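Local coordinates for protein aminoacyl-tRNA synthetase (Cryptosporidium parvum, PDB 5F9Z) that probably catalyses the ATP-dependent attachment of proline to its tRNA and is here bound to the inhibitor halofuginone and the ATP analogue AMPPNP, at residues E13-L16 with G17-D21; K298-P301 with V302-I305; P308-K312 with T313-E317; M386-I390 with S391-S395. All coordinates share one frame; numbering follows the deposited sequence.

The four contacts are local and follow one another along the chain. Contact 1 lies in the N-terminal loop before helix 26-36. The others build parts of the anticodon-binding region: contact 2 leads into strand 304-308, contact 3 carries the chain from that strand toward helix 317-332, and contact 4 joins edge strand 385-389 to helix 393-417. Contacts 2 and 4 therefore meet the same five-stranded sheet, with centres about 18 Å apart and nearest atoms about 8 Å apart. Contact 3 has its centre about 24 Å from that of contact 2 and about 22 Å from that of contact 4. None of the segments contributes residues to the halofuginone pocket, the nucleotide pocket or the zinc site.

Contact 1 (E13-L16 with G17-D21); sequences ESLL and GITAD
A type I beta turn from S14 to G17 forms this contact, in the loop that precedes helix 26-36. Its closing bond runs from G17 N to S14 O over 3.2 Å, with an N-H...O angle of 144°, so the hydrogen bond is moderately bent. L15 and L16 hold the two central positions of the turn. T19, two residues past the turn, also packs its methyl CG2 against it. That methyl lies 4.0 Å from S14 O and 4.1 Å from L15 CD2. The L15 and T19 side chains slant across one another, a loose contact on the exposed side of the loop. In T19, CG2 stands opposite the carbonyl carbon and beside the backbone N (chi1 of OG1 64°), which directs the methyl to the turn. L15 O and G17 O approach to 3.2 Å, two acceptors brought together; both are hydrogen-bonded by K36 NZ of helix 26-36, whose positive charge probably offsets their repulsion. Q32 OE1 of the same helix accepts from T19 N, while L16 O receives a weak bond from N352 ND2. Farther along, D21 OD1 accepts from T24 N, just before that helix, and D21 OD2 is hydrogen-bonded to N290 ND2. The whole is an ordinary type I turn, with L15 O and G17 O both bonded to K36 of the helix that follows.

Contact 2 (K298-P301 with V302-I305); sequences KVAP and VQVI
Q303 turns its side chain back toward A300 through a first torsion of -65°, which lays CG beside its own backbone N, and the chain then runs extended to the amide. This brings Q303 CG to 4.1 Å from A300 O. V302 makes the second approach: a chi1 of 174° sets CG1 anti to the backbone N, which leaves CG2 beside that N and against the P301 carbonyl, 3.5 Å from P301 C and 3.6 Å from P301 O. A300 adds its methyl, CB, 3.9 Å from V302 O. No hydrogen bond links the two segments, although the CA atoms of A300 and Q303 come within 5.7 Å of each other. No bond across the segments closes the bend, then, and its polar groups are answered from outside. A300 O accepts from R336 NH2. The Q303 amide is fixed at both ends, OE1 taking R336 N and NE2 giving to P297 O, which settles its rotation and leads the glutamine back alongside the chain that enters the bend; NE2 is 4.4 Å from K298 N. Helix 53-71 lies against the bend, with W54 and F57 meeting P301 and W54 also meeting V302, while V299 packs on I58. Beyond Q303 the backbone enters strand 304-308, paired with R336 and K338 on one flank and with L361 on the other.

Contact 3 (P308-K312 with T313-E317); sequences PIIFK and TVITE
The CG2 methyl of I315 packs on I310, lying 3.6 Å from both CB and CG2 of that residue, with the two side chains roughly perpendicular. P308 CG closes on the same methyl at 3.9 Å, so this one methyl group is gripped by a proline ring and an isoleucine. A chi1 of -155° places CG1 of I310 opposite its backbone N and turns the chain toward the returning backbone, where CG1 comes to 3.2 Å from T313 O, a tight carbon-oxygen approach. Farther out, I310 CD1 lies 3.8 Å from T313 CG2, and these side chains also cross at about a right angle. The chain reverses in a classic gamma turn centred on K312, as its phi and psi of 65° and -54° indicate. The hydrogen bond from T313 N to F311 O spans this turn; at 2.5 Å it is unusually short, so its exact length is doubtful. K312 CG rests 3.6 Å above one face of the F311 ring, toward its rim. Beyond the turn, T316 occupies the N-cap position of helix 317-332, its OG1 accepting from Q319 N, while P308 touches Q319 and C323 of that helix and I315 touches K320. D341 also lies against both P308 and I315. Crystal neighbours touch most of the loop, so its exposed outer side chains may partly reflect packing in the lattice. Between the side chains the contact is mainly apolar, which implies that the shape fit of P308, I310 and I315 carries it.

Contact 4 (M386-I390 with S391-S395); sequences MDIPI and SELES
This strand-to-helix junction passes from edge strand 385-389 to helix 393-417 through two successive bonds of the i+3 to i kind. E392 N donates to P389 O over 2.9 Å, and L393 N donates to I390 O over 3.2 Å with an N-H...O angle of 162°. I390 O has a second partner: a water donates to it at 2.7 Å and accepts from E394 N at 3.0 Å, bridging the place where a direct i+4 bond would otherwise run. On the strand side, D387 OD1 forms a salt bridge with R376 NE, and the backbones of M386, I388 and I390 pair with V377, V375 and R373. I388 O also has a weak hydrogen bond with S374 OG.

Apolar contacts lie beside these bonds. L393 CD2 lies 3.7 Å from I388 CG2, the two side chains crossing at a slant, and the I390 side chain packs on I322 and I329 of helix 317-332. The extended E392 chain brings its carboxylate alongside the CG-CD edge of P389, leaving E392 OE1 3.4 Å from P389 CD.

Contact 1 (E13-L16 with G17-D21)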
loop_
_atom_site.group_PDB
_atom_site.type_symbol
_atom_site.label_atom_id
_atom_site.label_comp_id
_atom_site.label_asym_id
_atom_site.label_seq_id
_atom_site.Cartn_x
_atom_site.Cartn_y
_atom_site.Cartn_z
ATOM N N GLU A 13 -1.464 -2.516 -29.017
ATOM C CA GLU A 13 -2.868 -2.623 -29.392
ATOM C C GLU A 13 -3.334 -4.066 -29.543
ATOM O O GLU A 13 -4.494 -4.289 -29.906
ATOM C CB GLU A 13 -3.121 -1.863 -30.697
ATOM N N SER A 14 -2.469 -5.042 -29.277
ATOM C CA SER A 14 -2.835 -6.444 -29.395
ATOM C C SER A 14 -3.667 -6.882 -28.191
ATOM O O SER A 14 -3.894 -6.123 -27.244
ATOM C CB SER A 14 -1.586 -7.313 -29.523
ATOM O OG SER A 14 -0.904 -7.058 -30.737
ATOM N N LEU A 15 -4.134 -8.131 -28.235
ATOM C CA LEU A 15 -4.773 -8.720 -27.066
ATOM C C LEU A 15 -3.765 -9.036 -25.969
ATOM O O LEU A 15 -4.159 -9.194 -24.810
ATOM C CB LEU A 15 -5.536 -9.986 -27.458
ATOM C CG LEU A 15 -6.749 -9.788 -28.368
ATOM C CD1 LEU A 15 -7.373 -11.126 -28.730
ATOM C CD2 LEU A 15 -7.774 -8.876 -27.707
ATOM N N LEU A 16 -2.479 -9.135 -26.314
ATOM C CA LEU A 16 -1.435 -9.265 -25.307
ATOM C C LEU A 16 -1.172 -7.959 -24.573
ATOM O O LEU A 16 -0.473 -7.970 -23.555
ATOM C CB LEU A 16 -0.144 -9.773 -25.950
ATOM C CG LEU A 16 -0.143 -11.258 -26.317
ATOM C CD1 LEU A 16 1.164 -11.646 -26.980
ATOM C CD2 LEU A 16 -0.391 -12.106 -25.080
ATOM N N GLY A 17 -1.703 -6.842 -25.067
ATOM C CA GLY A 17 -1.697 -5.593 -24.339
ATOM C C GLY A 17 -2.957 -5.434 -23.511
ATOM O O GLY A 17 -3.744 -6.364 -23.330
ATOM N N ILE A 18 -3.148 -4.222 -23.003
ATOM C CA ILE A 18 -4.318 -3.885 -22.201
ATOM C C ILE A 18 -5.356 -3.259 -23.122
ATOM O O ILE A 18 -5.095 -2.231 -23.759
ATOM C CB ILE A 18 -3.955 -2.946 -21.042
ATOM C CG1 ILE A 18 -2.803 -3.534 -20.227
ATOM C CG2 ILE A 18 -5.165 -2.704 -20.156
ATOM C CD1 ILE A 18 -3.080 -4.922 -19.684
ATOM N N THR A 19 -6.530 -3.885 -23.199
ATOM C CA THR A 19 -7.585 -3.428 -24.094
ATOM C C THR A 19 -8.586 -2.509 -23.409
ATOM O O THR A 19 -9.228 -1.697 -24.084
ATOM C CB THR A 19 -8.329 -4.626 -24.687
ATOM O OG1 THR A 19 -8.982 -5.350 -23.636
ATOM C CG2 THR A 19 -7.358 -5.556 -25.402
ATOM N N ALA A 20 -8.731 -2.616 -22.092
ATOM C CA ALA A 20 -9.681 -1.802 -21.354
ATOM C C ALA A 20 -9.048 -0.477 -20.951
ATOM O O ALA A 20 -7.909 -0.432 -20.478
ATOM C CB ALA A 20 -10.178 -2.542 -20.113
ATOM N N ASP A 21 -9.806 0.596 -21.139
ATOM C CA ASP A 21 -9.339 1.933 -20.805
ATOM C C ASP A 21 -9.357 2.138 -19.294
ATOM O O ASP A 21 -10.312 1.758 -18.612
ATOM C CB ASP A 21 -10.224 2.959 -21.509
ATOM C CG ASP A 21 -9.770 4.374 -21.287
ATOM O OD1 ASP A 21 -10.267 5.006 -20.331
ATOM O OD2 ASP A 21 -8.932 4.859 -22.079
#

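Contact 2 (K298-P301 with V302-I305)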
loop_
_atom_site.group_PDB
_atom_site.type_symbol
_atom_site.label_atom_id
_atom_site.label_comp_id
_atom_site.label_asym_id
_atom_site.label_seq_id
_atom_site.Cartn_x
_atom_site.Cartn_y
_atom_site.Cartn_z
ATOM N N LYS A 298 12.135 1.195 -7.278
ATOM C CA LYS A 298 12.498 0.601 -5.997
ATOM C C LYS A 298 11.777 -0.712 -5.723
ATOM O O LYS A 298 12.211 -1.463 -4.842
ATOM C CB LYS A 298 12.227 1.588 -4.859
ATOM C CG LYS A 298 13.185 2.765 -4.827
ATOM C CD LYS A 298 13.017 3.573 -3.553
ATOM C CE LYS A 298 14.083 4.649 -3.433
ATOM N NZ LYS A 298 13.936 5.431 -2.174
ATOM N N VAL A 299 10.697 -1.014 -6.448
ATOM C CA VAL A 299 9.951 -2.251 -6.253
ATOM C C VAL A 299 9.789 -3.047 -7.537
ATOM O O VAL A 299 9.260 -4.159 -7.497
ATOM C CB VAL A 299 8.567 -1.983 -5.624
ATOM C CG1 VAL A 299 8.718 -1.362 -4.252
ATOM C CG2 VAL A 299 7.736 -1.090 -6.533
ATOM N N ALA A 300 10.225 -2.519 -8.675
ATOM C CA ALA A 300 10.110 -3.243 -9.934
ATOM C C ALA A 300 10.960 -4.510 -9.892
ATOM O O ALA A 300 12.167 -4.425 -9.618
ATOM C CB ALA A 300 10.536 -2.360 -11.106
ATOM N N PRO A 301 10.382 -5.693 -10.140
ATOM C CA PRO A 301 11.199 -6.921 -10.112
ATOM C C PRO A 301 12.368 -6.882 -11.080
ATOM O O PRO A 301 13.462 -7.358 -10.752
ATOM C CB PRO A 301 10.188 -8.018 -10.478
ATOM C CG PRO A 301 8.859 -7.447 -10.096
ATOM C CD PRO A 301 8.955 -5.977 -10.365
ATOM N N VAL A 302 12.165 -6.319 -12.267
ATOM C CA VAL A 302 13.231 -6.106 -13.236
ATOM C C VAL A 302 13.232 -4.628 -13.598
ATOM O O VAL A 302 12.250 -4.122 -14.154
ATOM C CB VAL A 302 13.059 -6.976 -14.491
ATOM C CG1 VAL A 302 14.110 -6.620 -15.527
ATOM C CG2 VAL A 302 13.148 -8.452 -14.127
ATOM N N GLN A 303 14.323 -3.936 -13.271
ATOM C CA GLN A 303 14.406 -2.508 -13.559
ATOM C C GLN A 303 14.803 -2.251 -15.007
ATOM O O GLN A 303 14.308 -1.305 -15.630
ATOM C CB GLN A 303 15.398 -1.840 -12.607
ATOM C CG GLN A 303 14.972 -1.877 -11.150
ATOM C CD GLN A 303 16.069 -1.413 -10.214
ATOM O OE1 GLN A 303 17.249 -1.673 -10.447
ATOM N NE2 GLN A 303 15.684 -0.719 -9.149
ATOM N N VAL A 304 15.690 -3.076 -15.558
ATOM C CA VAL A 304 16.160 -2.929 -16.929
ATOM C C VAL A 304 16.074 -4.283 -17.617
ATOM O O VAL A 304 16.588 -5.280 -17.102
ATOM C CB VAL A 304 17.603 -2.392 -16.991
ATOM C CG1 VAL A 304 18.083 -2.341 -18.433
ATOM C CG2 VAL A 304 17.694 -1.018 -16.344
ATOM N N ILE A 305 15.426 -4.319 -18.778
ATOM C CA ILE A 305 15.398 -5.501 -19.629
ATOM C C ILE A 305 16.231 -5.201 -20.868
ATOM O O ILE A 305 16.036 -4.172 -21.526
ATOM C CB ILE A 305 13.958 -5.916 -19.989
ATOM C CG1 ILE A 305 13.962 -7.194 -20.832
ATOM C CG2 ILE A 305 13.199 -4.790 -20.686
ATOM C CD1 ILE A 305 14.412 -8.418 -20.068
#

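Contact 3 (P308-K312 with T313-E317)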
loop_
_atom_site.group_PDB
_atom_site.type_symbol
_atom_site.label_atom_id
_atom_site.label_comp_id
_atom_site.label_asym_id
_atom_site.label_seq_id
_atom_site.Cartn_x
_atom_site.Cartn_y
_atom_site.Cartn_z
ATOM N N PRO A 308 18.151 -7.554 -27.197
ATOM C CA PRO A 308 18.937 -7.452 -28.432
ATOM C C PRO A 308 18.047 -7.594 -29.656
ATOM O O PRO A 308 17.130 -8.417 -29.690
ATOM C CB PRO A 308 19.929 -8.614 -28.319
ATOM C CG PRO A 308 19.246 -9.599 -27.427
ATOM C CD PRO A 308 18.456 -8.783 -26.445
ATOM N N ILE A 309 18.322 -6.770 -30.666
ATOM C CA ILE A 309 17.555 -6.799 -31.906
ATOM C C ILE A 309 17.899 -8.069 -32.669
ATOM O O ILE A 309 18.881 -8.113 -33.420
ATOM C CB ILE A 309 17.821 -5.548 -32.762
ATOM C CG1 ILE A 309 17.595 -4.283 -31.935
ATOM C CG2 ILE A 309 16.925 -5.546 -33.992
ATOM C CD1 ILE A 309 16.226 -4.207 -31.315
ATOM N N ILE A 310 17.094 -9.115 -32.477
ATOM C CA ILE A 310 17.317 -10.403 -33.120
ATOM C C ILE A 310 15.960 -11.031 -33.403
ATOM O O ILE A 310 14.948 -10.677 -32.793
ATOM C CB ILE A 310 18.186 -11.341 -32.249
ATOM C CG1 ILE A 310 18.918 -12.365 -33.118
ATOM C CG2 ILE A 310 17.336 -12.037 -31.193
ATOM C CD1 ILE A 310 19.944 -11.753 -34.047
ATOM N N PHE A 311 15.940 -11.968 -34.348
ATOM C CA PHE A 311 14.708 -12.660 -34.696
ATOM C C PHE A 311 15.050 -14.018 -35.286
ATOM O O PHE A 311 15.877 -14.108 -36.200
ATOM C CB PHE A 311 13.871 -11.840 -35.684
ATOM C CG PHE A 311 12.468 -12.346 -35.852
ATOM C CD1 PHE A 311 11.661 -12.558 -34.748
ATOM C CD2 PHE A 311 11.952 -12.597 -37.112
ATOM C CE1 PHE A 311 10.368 -13.022 -34.894
ATOM C CE2 PHE A 311 10.658 -13.059 -37.266
ATOM C CZ PHE A 311 9.866 -13.270 -36.156
ATOM N N LYS A 312 14.426 -15.065 -34.742
ATOM C CA LYS A 312 14.549 -16.432 -35.236
ATOM C C LYS A 312 15.963 -16.987 -35.077
ATOM O O LYS A 312 16.144 -18.062 -34.498
ATOM C CB LYS A 312 14.100 -16.511 -36.697
ATOM C CG LYS A 312 12.623 -16.214 -36.897
ATOM C CD LYS A 312 11.767 -17.089 -35.994
ATOM C CE LYS A 312 10.293 -16.748 -36.120
ATOM N NZ LYS A 312 9.464 -17.511 -35.147
ATOM N N THR A 313 16.965 -16.277 -35.587
ATOM C CA THR A 313 18.338 -16.736 -35.450
ATOM C C THR A 313 18.913 -16.317 -34.097
ATOM O O THR A 313 18.322 -15.535 -33.350
ATOM C CB THR A 313 19.211 -16.192 -36.579
ATOM O OG1 THR A 313 20.498 -16.820 -36.527
ATOM C CG2 THR A 313 19.388 -14.688 -36.432
ATOM N N VAL A 314 20.093 -16.844 -33.795
ATOM C CA VAL A 314 20.762 -16.577 -32.528
ATOM C C VAL A 314 21.534 -15.265 -32.624
ATOM O O VAL A 314 21.997 -14.872 -33.699
ATOM C CB VAL A 314 21.668 -17.774 -32.164
ATOM C CG1 VAL A 314 23.047 -17.330 -31.709
ATOM C CG2 VAL A 314 21.000 -18.640 -31.099
ATOM N N ILE A 315 21.646 -14.559 -31.494
ATOM C CA ILE A 315 22.382 -13.299 -31.471
ATOM C C ILE A 315 23.860 -13.554 -31.752
ATOM O O ILE A 315 24.421 -14.593 -31.380
ATOM C CB ILE A 315 22.193 -12.573 -30.125
ATOM C CG1 ILE A 315 22.741 -13.415 -28.971
ATOM C CG2 ILE A 315 20.732 -12.257 -29.884
ATOM C CD1 ILE A 315 22.526 -12.785 -27.612
ATOM N N THR A 316 24.501 -12.596 -32.416
ATOM C CA THR A 316 25.908 -12.752 -32.750
ATOM C C THR A 316 26.761 -12.764 -31.484
ATOM O O THR A 316 26.324 -12.368 -30.399
ATOM C CB THR A 316 26.375 -11.635 -33.686
ATOM O OG1 THR A 316 26.454 -10.401 -32.965
ATOM C CG2 THR A 316 25.405 -11.475 -34.848
ATOM N N GLU A 317 27.999 -13.240 -31.637
ATOM C CA GLU A 317 28.893 -13.360 -30.489
ATOM C C GLU A 317 29.213 -11.996 -29.892
ATOM O O GLU A 317 29.240 -11.837 -28.665
ATOM C CB GLU A 317 30.176 -14.088 -30.897
ATOM C CG GLU A 317 29.975 -15.538 -31.332
ATOM C CD GLU A 317 29.418 -15.667 -32.740
ATOM O OE1 GLU A 317 29.300 -14.634 -33.434
ATOM O OE2 GLU A 317 29.096 -16.800 -33.153
#

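Contact 4 (M386-I390 with S391-S395)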
loop_
_atom_site.group_PDB
_atom_site.type_symbol
_atom_site.label_atom_id
_atom_site.label_comp_id
_atom_site.label_asym_id
_atom_site.label_seq_id
_atom_site.Cartn_x
_atom_site.Cartn_y
_atom_site.Cartn_z
ATOM N N MET A 386 16.690 7.709 -25.623
ATOM C CA MET A 386 18.029 8.277 -25.563
ATOM C C MET A 386 19.040 7.182 -25.865
ATOM O O MET A 386 18.749 5.990 -25.737
ATOM C CB MET A 386 18.308 8.903 -24.193
ATOM C CG MET A 386 18.350 7.896 -23.056
ATOM S SD MET A 386 18.132 8.659 -21.438
ATOM C CE MET A 386 16.426 9.189 -21.544
ATOM N N ASP A 387 20.233 7.605 -26.270
ATOM C CA ASP A 387 21.356 6.707 -26.500
ATOM C C ASP A 387 22.439 7.014 -25.475
ATOM O O ASP A 387 22.943 8.140 -25.417
ATOM C CB ASP A 387 21.900 6.853 -27.922
ATOM C CG ASP A 387 20.925 6.361 -28.972
ATOM O OD1 ASP A 387 20.770 5.129 -29.109
ATOM O OD2 ASP A 387 20.319 7.204 -29.667
ATOM N N ILE A 388 22.786 6.021 -24.671
ATOM C CA ILE A 388 23.774 6.160 -23.604
ATOM C C ILE A 388 24.991 5.323 -23.972
ATOM O O ILE A 388 24.844 4.127 -24.247
ATOM C CB ILE A 388 23.212 5.722 -22.240
ATOM C CG1 ILE A 388 21.904 6.457 -21.935
ATOM C CG2 ILE A 388 24.232 5.970 -21.141
ATOM C CD1 ILE A 388 22.057 7.959 -21.844
ATOM N N PRO A 389 26.192 5.900 -24.006
ATOM C CA PRO A 389 27.391 5.081 -24.194
ATOM C C PRO A 389 27.542 4.078 -23.061
ATOM O O PRO A 389 27.123 4.321 -21.926
ATOM C CB PRO A 389 28.529 6.108 -24.191
ATOM C CG PRO A 389 27.877 7.397 -24.575
ATOM C CD PRO A 389 26.499 7.340 -23.982
ATOM N N ILE A 390 28.146 2.931 -23.388
ATOM C CA ILE A 390 28.320 1.869 -22.400
ATOM C C ILE A 390 29.136 2.369 -21.213
ATOM O O ILE A 390 28.872 2.004 -20.060
ATOM C CB ILE A 390 28.964 0.633 -23.059
ATOM C CG1 ILE A 390 28.004 0.017 -24.079
ATOM C CG2 ILE A 390 29.360 -0.398 -22.015
ATOM C CD1 ILE A 390 28.577 -1.168 -24.821
ATOM N N SER A 391 30.120 3.234 -21.472
ATOM C CA SER A 391 30.944 3.773 -20.397
ATOM C C SER A 391 30.173 4.714 -19.479
ATOM O O SER A 391 30.650 5.013 -18.380
ATOM C CB SER A 391 32.157 4.498 -20.981
ATOM O OG SER A 391 31.756 5.561 -21.828
ATOM N N GLU A 392 28.999 5.186 -19.899
ATOM C CA GLU A 392 28.177 6.073 -19.085
ATOM C C GLU A 392 27.053 5.348 -18.356
ATOM O O GLU A 392 26.349 5.975 -17.559
ATOM C CB GLU A 392 27.579 7.187 -19.951
ATOM C CG GLU A 392 28.595 8.161 -20.527
ATOM C CD GLU A 392 27.939 9.304 -21.280
ATOM O OE1 GLU A 392 26.690 9.356 -21.310
ATOM O OE2 GLU A 392 28.667 10.150 -21.839
ATOM N N LEU A 393 26.873 4.049 -18.604
ATOM C CA LEU A 393 25.751 3.327 -18.011
ATOM C C LEU A 393 25.872 3.248 -16.495
ATOM O O LEU A 393 24.863 3.339 -15.784
ATOM C CB LEU A 393 25.655 1.925 -18.611
ATOM C CG LEU A 393 25.219 1.859 -20.072
ATOM C CD1 LEU A 393 25.304 0.434 -20.588
ATOM C CD2 LEU A 393 23.809 2.403 -20.217
ATOM N N GLU A 394 27.093 3.075 -15.984
ATOM C CA GLU A 394 27.290 2.957 -14.542
ATOM C C GLU A 394 26.758 4.181 -13.806
ATOM O O GLU A 394 26.219 4.065 -12.699
ATOM C CB GLU A 394 28.773 2.752 -14.235
ATOM C CG GLU A 394 29.097 2.661 -12.754
ATOM C CD GLU A 394 30.582 2.763 -12.475
ATOM O OE1 GLU A 394 31.321 3.240 -13.362
ATOM O OE2 GLU A 394 31.011 2.366 -11.370
ATOM N N SER A 395 26.891 5.361 -14.409
ATOM C CA SER A 395 26.455 6.613 -13.804
ATOM C C SER A 395 25.051 7.028 -14.226
ATOM O O SER A 395 24.286 7.533 -13.396
ATOM C CB SER A 395 27.440 7.735 -14.154
ATOM O OG SER A 395 26.923 8.998 -13.777
HETATM O O HOH W 1 29.586 2.254 -17.455
#